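Local coordinates for bacteriocin immunity protein (Pseudomonas aeruginosa, PDB 6W0V), which binds the nuclease domain of its cognate toxin, pyocin S8, and probably protects the producing cell from that toxin's DNase activity, at residues B[14-17]-B[18-22]; B[29-32]-B[33-37]; B[62-65]-B[66-69]. The protein carries 1 engineered substitution. All coordinates share one frame; numbering follows the deposited sequence.

All three contacts are local, each made within a single helix of a four-helix immunity protein, so none closes a loop and none nests in or crosses another. From the N terminus, contact 1 comes at the end of helix 9-21, contact 2 within helix 27-41 and contact 3 within helix 61-74. What joins them is packing between helices. Contacts 1 and 2 meet through L19 and I37 and through a salt bridge from R22 to E29. Contact 1 reaches contact 3 where I16 and F20 lie against V64. Contacts 2 and 3 sit on opposite sides of the chain's centre and touch where I37 meets I68.

Contact 1. Residues B[14-17]-B[18-22]; sequences SLIS and ELFNR
S17 and N21 meet near the C-terminal end of helix 9-21, where the regular i to i+4 bonding of the backbone gives way to tighter turns. The polar side-chain link is a hydrogen bond from N21 ND2 to S17 OG, 2.7 Å long. A chi1 of 179° sets the serine oxygen beside its carbonyl carbon, facing N21, and almost exactly in the plane of the asparagine amide.

Among backbone bonds, E18 N to S14 O (2.9 Å) is still the i+4 kind, whereas F20 N reaches S17 O over three residues. The same oxygen takes a weak bond from N21 N. The next carbonyl, E18 O, accepts from both N21 N and R22 N as the helix ends, R22 being the first residue to leave helical angles.

Charge adds a second clasp. R22 NH1 donates to E18 OE1 at a very short 2.5 Å, a salt bridge that comes in at the edge of the guanidinium, in its plane. The other carboxylate oxygen, E18 OE2, lies 3.9 Å from L15 CD2.

The apolar contact is I16 CG2 on F20 CE1 at 3.8 Å, the two side chains running side by side in the same direction. A polar atom, I16 O, lies in the ring plane at its edge, 3.3 Å from F20 CD1.

I16 and F20 also lean on P61 and V64 of helix 61-74. L19 packs on V33, V34 and I37 of helix 27-41, which places this helix end between the two, and both L19 and F20 touch T69 of the Pyocin S8 chain.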
loop_
_atom_site.group_PDB
_atom_site.type_symbol
_atom_site.label_atom_id
_atom_site.label_comp_id
_atom_site.label_asym_id
_atom_site.label_seq_id
_atom_site.Cartn_x
_atom_site.Cartn_y
_atom_site.Cartn_z
ATOM N N SER B 14 18.470 1.353 7.885
ATOM C CA SER B 14 17.586 2.052 8.849
ATOM C C SER B 14 16.306 2.475 8.130
ATOM O O SER B 14 15.227 2.204 8.683
ATOM C CB SER B 14 18.279 3.221 9.466
ATOM O OG SER B 14 17.502 3.768 10.518
ATOM N N LEU B 15 16.426 3.091 6.945
ATOM C CA LEU B 15 15.252 3.520 6.137
ATOM C C LEU B 15 14.362 2.309 5.895
ATOM O O LEU B 15 13.150 2.391 6.137
ATOM C CB LEU B 15 15.671 4.090 4.782
ATOM C CG LEU B 15 16.235 5.504 4.774
ATOM C CD1 LEU B 15 16.676 5.865 3.365
ATOM C CD2 LEU B 15 15.211 6.502 5.297
ATOM N N ILE B 16 14.950 1.230 5.395
ATOM C CA ILE B 16 14.174 0.020 5.037
ATOM C C ILE B 16 13.502 -0.486 6.307
ATOM O O ILE B 16 12.328 -0.846 6.247
ATOM C CB ILE B 16 15.077 -1.052 4.425
ATOM C CG1 ILE B 16 15.752 -0.552 3.148
ATOM C CG2 ILE B 16 14.275 -2.315 4.190
ATOM C CD1 ILE B 16 16.912 -1.410 2.707
ATOM N N SER B 17 14.270 -0.557 7.391
ATOM C CA SER B 17 13.796 -1.086 8.687
ATOM C C SER B 17 12.555 -0.303 9.113
ATOM O O SER B 17 11.608 -0.931 9.571
ATOM C CB SER B 17 14.860 -1.007 9.722
ATOM O OG SER B 17 14.373 -1.509 10.956
ATOM N N GLU B 18 12.564 1.012 8.917
ATOM C CA GLU B 18 11.417 1.882 9.271
ATOM C C GLU B 18 10.141 1.296 8.671
ATOM O O GLU B 18 9.142 1.240 9.370
ATOM C CB GLU B 18 11.612 3.303 8.759
ATOM C CG GLU B 18 12.703 4.052 9.484
ATOM C CD GLU B 18 12.776 5.523 9.135
ATOM O OE1 GLU B 18 11.718 6.162 9.102
ATOM O OE2 GLU B 18 13.885 6.019 8.903
ATOM N N LEU B 19 10.182 0.872 7.412
ATOM C CA LEU B 19 8.964 0.380 6.723
ATOM C C LEU B 19 8.418 -0.860 7.426
ATOM O O LEU B 19 7.204 -1.046 7.414
ATOM C CB LEU B 19 9.271 0.114 5.254
ATOM C CG LEU B 19 9.728 1.340 4.474
ATOM C CD1 LEU B 19 10.008 0.980 3.033
ATOM C CD2 LEU B 19 8.688 2.452 4.557
ATOM N N PHE B 20 9.270 -1.694 8.011
ATOM C CA PHE B 20 8.817 -2.923 8.705
ATOM C C PHE B 20 8.405 -2.598 10.134
ATOM O O PHE B 20 7.511 -3.281 10.646
ATOM C CB PHE B 20 9.921 -3.971 8.712
ATOM C CG PHE B 20 10.186 -4.546 7.350
ATOM C CD1 PHE B 20 10.990 -3.872 6.444
ATOM C CD2 PHE B 20 9.624 -5.751 6.972
ATOM C CE1 PHE B 20 11.221 -4.394 5.186
ATOM C CE2 PHE B 20 9.867 -6.274 5.714
ATOM C CZ PHE B 20 10.670 -5.601 4.829
ATOM N N ASN B 21 9.057 -1.610 10.752
ATOM C CA ASN B 21 9.103 -1.487 12.231
ATOM C C ASN B 21 8.490 -0.176 12.729
ATOM O O ASN B 21 8.097 -0.154 13.904
ATOM C CB ASN B 21 10.537 -1.660 12.718
ATOM C CG ASN B 21 11.073 -3.017 12.324
ATOM O OD1 ASN B 21 10.403 -4.026 12.528
ATOM N ND2 ASN B 21 12.252 -3.051 11.728
ATOM N N ARG B 22 8.446 0.873 11.904
ATOM C CA ARG B 22 8.028 2.234 12.333
ATOM C C ARG B 22 6.553 2.408 11.977
ATOM O O ARG B 22 6.121 1.889 10.934
ATOM C CB ARG B 22 8.886 3.329 11.688
ATOM C CG ARG B 22 8.231 4.702 11.604
ATOM C CD ARG B 22 9.183 5.732 11.020
ATOM N NE ARG B 22 8.690 7.100 11.136
ATOM C CZ ARG B 22 9.234 8.171 10.553
ATOM N NH1 ARG B 22 10.298 8.062 9.772
ATOM N NH2 ARG B 22 8.696 9.362 10.750
#

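Contact 2. Residues B[29-32]-B[33-37]; sequences ERDV and VVYAI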
loop_
_atom_site.group_PDB
_atom_site.type_symbol
_atom_site.label_atom_id
_atom_site.label_comp_id
_atom_site.label_asym_id
_atom_site.label_seq_id
_atom_site.Cartn_x
_atom_site.Cartn_y
_atom_site.Cartn_z
ATOM N N GLU B 29 4.370 10.593 4.789
ATOM C CA GLU B 29 5.586 10.408 5.606
ATOM C C GLU B 29 6.218 9.085 5.202
ATOM O O GLU B 29 7.447 9.026 5.028
ATOM C CB GLU B 29 5.250 10.380 7.083
ATOM C CG GLU B 29 6.477 10.380 7.940
ATOM C CD GLU B 29 6.080 10.387 9.391
ATOM O OE1 GLU B 29 5.293 9.501 9.789
ATOM O OE2 GLU B 29 6.520 11.301 10.090
ATOM N N ARG B 30 5.407 8.051 5.059
ATOM C CA ARG B 30 5.942 6.730 4.682
ATOM C C ARG B 30 6.511 6.821 3.278
ATOM O O ARG B 30 7.568 6.248 3.025
ATOM C CB ARG B 30 4.885 5.643 4.730
ATOM C CG ARG B 30 5.455 4.300 4.317
ATOM C CD ARG B 30 4.454 3.193 4.326
ATOM N NE ARG B 30 3.363 3.508 3.436
ATOM C CZ ARG B 30 2.368 2.699 3.162
ATOM N NH1 ARG B 30 1.410 3.118 2.356
ATOM N NH2 ARG B 30 2.325 1.490 3.687
ATOM N N ASP B 31 5.852 7.526 2.380
ATOM C CA ASP B 31 6.296 7.611 0.973
ATOM C C ASP B 31 7.701 8.189 0.920
ATOM O O ASP B 31 8.474 7.758 0.062
ATOM C CB ASP B 31 5.373 8.499 0.153
ATOM C CG ASP B 31 4.185 7.754 -0.398
ATOM O OD1 ASP B 31 4.124 6.532 -0.191
ATOM O OD2 ASP B 31 3.344 8.415 -1.033
ATOM N N VAL B 32 8.002 9.146 1.786
ATOM C CA VAL B 32 9.345 9.782 1.779
ATOM C C VAL B 32 10.350 8.653 1.957
ATOM O O VAL B 32 11.323 8.632 1.215
ATOM C CB VAL B 32 9.487 10.848 2.873
ATOM C CG1 VAL B 32 10.938 11.273 3.043
ATOM C CG2 VAL B 32 8.608 12.049 2.585
ATOM N N VAL B 33 10.090 7.754 2.897
ATOM C CA VAL B 33 11.043 6.654 3.208
ATOM C C VAL B 33 11.031 5.693 2.028
ATOM O O VAL B 33 12.095 5.342 1.510
ATOM C CB VAL B 33 10.669 5.970 4.528
ATOM C CG1 VAL B 33 11.497 4.720 4.763
ATOM C CG2 VAL B 33 10.809 6.936 5.686
ATOM N N VAL B 34 9.863 5.263 1.603
ATOM C CA VAL B 34 9.762 4.273 0.506
ATOM C C VAL B 34 10.550 4.798 -0.683
ATOM O O VAL B 34 11.357 4.064 -1.236
ATOM C CB VAL B 34 8.306 4.000 0.114
ATOM C CG1 VAL B 34 8.231 3.246 -1.206
ATOM C CG2 VAL B 34 7.578 3.260 1.219
ATOM N N TYR B 35 10.316 6.037 -1.071
ATOM C CA TYR B 35 10.926 6.578 -2.301
ATOM C C TYR B 35 12.388 6.910 -2.068
ATOM O O TYR B 35 13.132 6.816 -3.037
ATOM C CB TYR B 35 10.083 7.709 -2.866
ATOM C CG TYR B 35 8.966 7.044 -3.606
ATOM C CD1 TYR B 35 9.206 6.474 -4.845
ATOM C CD2 TYR B 35 7.772 6.771 -2.980
ATOM C CE1 TYR B 35 8.221 5.763 -5.507
ATOM C CE2 TYR B 35 6.768 6.077 -3.631
ATOM C CZ TYR B 35 6.992 5.574 -4.900
ATOM O OH TYR B 35 6.025 4.872 -5.560
ATOM N N ALA B 36 12.778 7.249 -0.847
ATOM C CA ALA B 36 14.208 7.447 -0.545
ATOM C C ALA B 36 14.883 6.127 -0.904
ATOM O O ALA B 36 15.930 6.134 -1.575
ATOM C CB ALA B 36 14.436 7.834 0.890
ATOM N N ILE B 37 14.254 5.027 -0.517
ATOM C CA ILE B 37 14.827 3.676 -0.744
ATOM C C ILE B 37 14.766 3.368 -2.232
ATOM O O ILE B 37 15.785 3.019 -2.823
ATOM C CB ILE B 37 14.080 2.611 0.060
ATOM C CG1 ILE B 37 14.261 2.854 1.554
ATOM C CG2 ILE B 37 14.523 1.220 -0.369
ATOM C CD1 ILE B 37 13.258 2.163 2.389
#
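Helix 27-41 of the colicin/pyocin immunity fold supplies this contact, a regular stretch of alpha helix with one side facing the toxin and another facing helix 9-21. Its i to i+4 backbone bonds run from V34 N to R30 O (2.9 Å), nearly straight at 173°, from Y35 N to D31 O and from A36 N to V32 O.

Along one side of the helix, R30 and V34 lie side by side and point the same way, with R30 CG 3.9 Å from V34 CG2. The arginine leaves the helix with CG anti to its backbone N (chi1 179°) and bends only at chi3, so CG rests beside the valine while NH1 goes on to hydrogen-bond S79 O of the Pyocin S8 chain. D31 adds a charge to this surface: its OD1 forms a salt bridge with K93 of Pyocin S8. F81 of that chain packs on D31, V34 and Y35, consistent with these residues holding the nuclease domain by a mixture of charge and apolar contact. Within the immunity protein itself, V33 packs on F24 and V34 on F51 of helix 48-51.

The Y35 ring meets its own helix edge-on: D31 O, already bonded to Y35 N, also lies at the ring edge in the ring plane, 3.3 Å from Y35 CD2.

Contact 3. Residues B[62-65]-B[66-69]; sequences EGVL and KRIK
V64, R67 and I68 carry this largely buried stretch of helix 61-74, the last helix of the immunity fold, in which four i to i+4 backbone bonds set the spacing of the side chains: K66 N to E62 O, R67 N to G63 O, I68 N to V64 O and K69 N to L65 O.

The arginine folds back over the preceding turn instead of stretching outward. Its chi3 of -72° bends the chain, and the guanidinium then lies with one face over the backbone, where G63 O and V64 N both sit above its plane, offset toward the rim. G63 has no side chain, which leaves its backbone within reach of that face; R67 NH1 is 3.3 Å from G63 C. R67 NH2 meets V64 CG2 at 3.4 Å, the arginine crossing the valine at a slant. The polar rim is satisfied elsewhere: NH2 bonds I49 O and NH1 bonds E58 O, so the buried charge ties the helix to helix 48-51 and the loop that follows.

V64 and I68 point the same way, side by side, with V64 CG1 3.7 Å from I68 CD1. They form an apolar ridge, from which I68 meets F12 of helix 9-21 and I37 and A41 of helix 27-41.

L65 and K69 make the other pair. The lysine's methylene chain passes over the leucine branch and carries NZ to a salt bridge with E9, while F80 touches both residues. K69 CG anti to the carbonyl carbon (chi1 -76°) brings the chain back along the turn, until K69 CD rests 3.6 Å from L65 CG and almost equally near both leucine methyls, CD1 at 3.9 Å and CD2 at 4.1 Å.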
loop_
_atom_site.group_PDB
_atom_site.type_symbol
_atom_site.label_atom_id
_atom_site.label_comp_id
_atom_site.label_asym_id
_atom_site.label_seq_id
_atom_site.Cartn_x
_atom_site.Cartn_y
_atom_site.Cartn_z
ATOM N N GLU B 62 16.474 -6.819 5.967
ATOM C CA GLU B 62 17.697 -7.490 5.467
ATOM C C GLU B 62 17.463 -8.000 4.044
ATOM O O GLU B 62 18.350 -7.819 3.219
ATOM C CB GLU B 62 18.114 -8.628 6.389
ATOM C CG GLU B 62 18.534 -8.130 7.749
ATOM C CD GLU B 62 17.408 -7.957 8.745
ATOM O OE1 GLU B 62 17.702 -7.537 9.875
ATOM O OE2 GLU B 62 16.244 -8.249 8.386
ATOM N N GLY B 63 16.302 -8.610 3.775
ATOM C CA GLY B 63 15.969 -9.131 2.437
ATOM C C GLY B 63 15.912 -7.992 1.452
ATOM O O GLY B 63 16.452 -8.075 0.370
ATOM N N VAL B 64 15.247 -6.916 1.835
ATOM C CA VAL B 64 15.148 -5.746 0.929
ATOM C C VAL B 64 16.560 -5.252 0.643
ATOM O O VAL B 64 16.879 -5.007 -0.511
ATOM C CB VAL B 64 14.313 -4.621 1.545
ATOM C CG1 VAL B 64 14.388 -3.373 0.681
ATOM C CG2 VAL B 64 12.874 -5.053 1.787
ATOM N N LEU B 65 17.356 -5.084 1.695
ATOM C CA LEU B 65 18.723 -4.549 1.547
ATOM C C LEU B 65 19.494 -5.488 0.630
ATOM O O LEU B 65 20.135 -4.995 -0.294
ATOM C CB LEU B 65 19.380 -4.442 2.916
ATOM C CG LEU B 65 20.795 -3.880 2.882
ATOM C CD1 LEU B 65 20.790 -2.399 2.538
ATOM C CD2 LEU B 65 21.484 -4.134 4.211
ATOM N N LYS B 66 19.390 -6.794 0.868
ATOM C CA LYS B 66 20.059 -7.796 0.011
ATOM C C LYS B 66 19.589 -7.633 -1.433
ATOM O O LYS B 66 20.399 -7.595 -2.340
ATOM C CB LYS B 66 19.738 -9.213 0.471
ATOM C CG LYS B 66 20.499 -10.272 -0.308
ATOM C CD LYS B 66 20.043 -11.678 -0.064
ATOM C CE LYS B 66 18.909 -12.091 -0.971
ATOM N NZ LYS B 66 18.686 -13.555 -0.943
ATOM N N ARG B 67 18.283 -7.560 -1.655
ATOM C CA ARG B 67 17.770 -7.508 -3.041
ATOM C C ARG B 67 18.323 -6.256 -3.721
ATOM O O ARG B 67 18.689 -6.327 -4.908
ATOM C CB ARG B 67 16.248 -7.576 -3.023
ATOM C CG ARG B 67 15.750 -8.951 -2.615
ATOM C CD ARG B 67 14.270 -9.069 -2.854
ATOM N NE ARG B 67 13.454 -8.314 -1.927
ATOM C CZ ARG B 67 13.163 -8.686 -0.686
ATOM N NH1 ARG B 67 13.672 -9.790 -0.173
ATOM N NH2 ARG B 67 12.344 -7.961 0.052
ATOM N N ILE B 68 18.426 -5.159 -2.982
ATOM C CA ILE B 68 18.929 -3.879 -3.548
ATOM C C ILE B 68 20.412 -4.026 -3.824
ATOM O O ILE B 68 20.846 -3.704 -4.918
ATOM C CB ILE B 68 18.641 -2.721 -2.592
ATOM C CG1 ILE B 68 17.138 -2.463 -2.569
ATOM C CG2 ILE B 68 19.434 -1.493 -2.985
ATOM C CD1 ILE B 68 16.698 -1.471 -1.542
ATOM N N LYS B 69 21.140 -4.520 -2.838
ATOM C CA LYS B 69 22.601 -4.628 -2.971
ATOM C C LYS B 69 22.937 -5.614 -4.078
ATOM O O LYS B 69 23.835 -5.327 -4.859
ATOM C CB LYS B 69 23.175 -5.089 -1.647
ATOM C CG LYS B 69 23.217 -4.002 -0.601
ATOM C CD LYS B 69 23.578 -4.536 0.739
ATOM C CE LYS B 69 24.930 -5.210 0.758
ATOM N NZ LYS B 69 25.169 -5.716 2.119
#